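Local coordinates for multicopper oxidase type 1 (PDB 3G5W), which binds copper at mononuclear and bridged sites and, as a two-domain laccase-like multicopper oxidase, probably couples substrate oxidation to the reduction of oxygen, at residues Q178-K183 and I188-I193. Numbering follows the deposited sequence.
Sequences QPIRVK and IRLRLI
Ile-180 reaches Ile-188 and Leu-190 with two different branches. Its CG2 methyl lies 4.0 Å from CD1 of Ile-188, while CD1, at the far end of the other branch, stands 4.1 Å from CD2 of Leu-190. A chi1 of -69° puts CG2 opposite the backbone N and CG1 beside it, and the near-anti chi2 of 164° carries CD1 onward, parting the two methyls toward two residues of 188-193. Leu-190 starts off less directly, its CB not aimed at 178-183, and only the CD2 tip closes the distance. The third touch is the closest of the three: CG1 of Val-182 sits 3.8 Å from CG2 of Ile-188, the two side chains meeting at roughly a right angle. CD1 of Ile-188 stands at the end of an extended CG1-CD1 arm.

No hydrogen bond joins the segments; the axes of 180-182 and 188-193 come no closer than 10.5 Å and run at 165°, nearly antiparallel. This is the face-to-face packing of a beta sandwich: strand 180-182 edges one sheet of the second cupredoxin-like domain, strand 187-194 runs within the other, and a short connection carries the chain between them. The contact lies away from the copper sites; the Leu-190 side chain is about 13 Å from a bound Cu-O-Cu linkage.

Behind the methyls, each strand is held by its own sheet. Ile-180 and Val-182 hydrogen-bond through their backbones to strand 269-274, and Ile-188 to Leu-240, which also packs on Ile-188 and Leu-190; Tyr-139, from the sheet of 187-194, packs on Ile-180 across the interface. On the far side of 188-193, NH2 of Arg-191 lies over the centre of the Arg-189 guanidinium, with salt bridges to Asp-237 and Glu-132 anchoring Arg-189 and one to Asp-138 anchoring Arg-191.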
# COMPACT_ATOMS: atom_id res chain seq x y z
N GLN A 178 -4.64 5.12 -24.79
CA GLN A 178 -4.20 4.54 -26.06
C GLN A 178 -3.67 3.13 -25.89
O GLN A 178 -3.01 2.83 -24.89
CB GLN A 178 -3.11 5.42 -26.71
CG GLN A 178 -3.59 6.81 -27.11
CD GLN A 178 -4.63 6.78 -28.21
OE1 GLN A 178 -4.56 5.96 -29.13
NE2 GLN A 178 -5.60 7.68 -28.13
N PRO A 179 -3.92 2.25 -26.88
CA PRO A 179 -3.35 0.90 -26.77
C PRO A 179 -1.83 0.94 -26.89
O PRO A 179 -1.28 1.83 -27.55
CB PRO A 179 -3.96 0.17 -27.97
CG PRO A 179 -4.27 1.27 -28.98
CD PRO A 179 -4.70 2.43 -28.12
N ILE A 180 -1.17 0.01 -26.23
CA ILE A 180 0.27 -0.19 -26.38
C ILE A 180 0.42 -1.22 -27.48
O ILE A 180 -0.03 -2.34 -27.34
CB ILE A 180 0.88 -0.65 -25.04
CG1 ILE A 180 0.84 0.51 -24.03
CG2 ILE A 180 2.32 -1.21 -25.22
CD1 ILE A 180 1.06 0.12 -22.57
N ARG A 181 1.01 -0.81 -28.61
CA ARG A 181 1.05 -1.68 -29.79
C ARG A 181 2.41 -2.32 -29.97
O ARG A 181 3.43 -1.63 -30.01
CB ARG A 181 0.64 -0.92 -31.07
CG ARG A 181 -0.81 -0.51 -31.07
CD ARG A 181 -1.21 0.19 -32.35
NE ARG A 181 -2.67 0.26 -32.46
CZ ARG A 181 -3.32 0.85 -33.46
NH1 ARG A 181 -2.65 1.43 -34.44
NH2 ARG A 181 -4.65 0.85 -33.46
N VAL A 182 2.42 -3.65 -30.06
CA VAL A 182 3.66 -4.43 -30.08
C VAL A 182 3.61 -5.53 -31.13
O VAL A 182 2.57 -5.77 -31.75
CB VAL A 182 3.94 -5.09 -28.70
CG1 VAL A 182 4.17 -4.04 -27.61
CG2 VAL A 182 2.80 -6.05 -28.32
N LYS A 183 4.74 -6.21 -31.31
CA LYS A 183 4.78 -7.46 -32.07
C LYS A 183 5.57 -8.50 -31.28
O LYS A 183 6.32 -8.15 -30.37
CB LYS A 183 5.38 -7.26 -33.46
CG LYS A 183 6.88 -7.05 -33.50
CD LYS A 183 7.33 -6.58 -34.88
CE LYS A 183 8.84 -6.37 -34.91
NZ LYS A 183 9.30 -5.26 -34.00
N ILE A 188 9.17 -4.64 -23.77
CA ILE A 188 8.76 -3.28 -23.39
C ILE A 188 9.12 -2.95 -21.94
O ILE A 188 9.15 -3.82 -21.07
CB ILE A 188 7.26 -2.97 -23.71
CG1 ILE A 188 6.31 -3.74 -22.79
CG2 ILE A 188 6.96 -3.24 -25.20
CD1 ILE A 188 4.82 -3.49 -23.06
N ARG A 189 9.40 -1.68 -21.72
CA ARG A 189 9.69 -1.15 -20.41
C ARG A 189 8.58 -0.17 -20.09
O ARG A 189 8.43 0.84 -20.78
CB ARG A 189 11.04 -0.45 -20.45
CG ARG A 189 11.52 0.14 -19.13
CD ARG A 189 12.91 0.73 -19.32
NE ARG A 189 13.45 1.26 -18.07
CZ ARG A 189 14.75 1.43 -17.81
NH1 ARG A 189 15.13 1.92 -16.64
NH2 ARG A 189 15.66 1.10 -18.72
N LEU A 190 7.77 -0.49 -19.08
CA LEU A 190 6.76 0.43 -18.58
C LEU A 190 7.29 1.19 -17.37
O LEU A 190 7.57 0.60 -16.32
CB LEU A 190 5.47 -0.30 -18.21
CG LEU A 190 4.86 -1.31 -19.19
CD1 LEU A 190 3.64 -1.97 -18.55
CD2 LEU A 190 4.50 -0.66 -20.53
N ARG A 191 7.44 2.50 -17.52
CA ARG A 191 7.92 3.34 -16.44
C ARG A 191 6.70 3.90 -15.70
O ARG A 191 6.07 4.86 -16.15
CB ARG A 191 8.83 4.44 -16.98
CG ARG A 191 10.04 3.91 -17.78
CD ARG A 191 10.88 5.06 -18.34
NE ARG A 191 12.05 4.60 -19.11
CZ ARG A 191 13.31 4.70 -18.70
NH1 ARG A 191 13.61 5.22 -17.51
NH2 ARG A 191 14.29 4.27 -19.49
N LEU A 192 6.35 3.27 -14.58
CA LEU A 192 5.16 3.64 -13.82
C LEU A 192 5.54 4.71 -12.80
O LEU A 192 6.48 4.53 -12.04
CB LEU A 192 4.56 2.42 -13.09
CG LEU A 192 4.29 1.14 -13.89
CD1 LEU A 192 3.72 0.06 -12.97
CD2 LEU A 192 3.36 1.40 -15.08
N ILE A 193 4.79 5.81 -12.80
CA ILE A 193 5.05 6.91 -11.87
C ILE A 193 3.79 7.19 -11.05
O ILE A 193 2.72 7.43 -11.61
CB ILE A 193 5.55 8.20 -12.60
CG1 ILE A 193 6.76 7.87 -13.50
CG2 ILE A 193 5.91 9.28 -11.57
CD1 ILE A 193 7.22 9.00 -14.43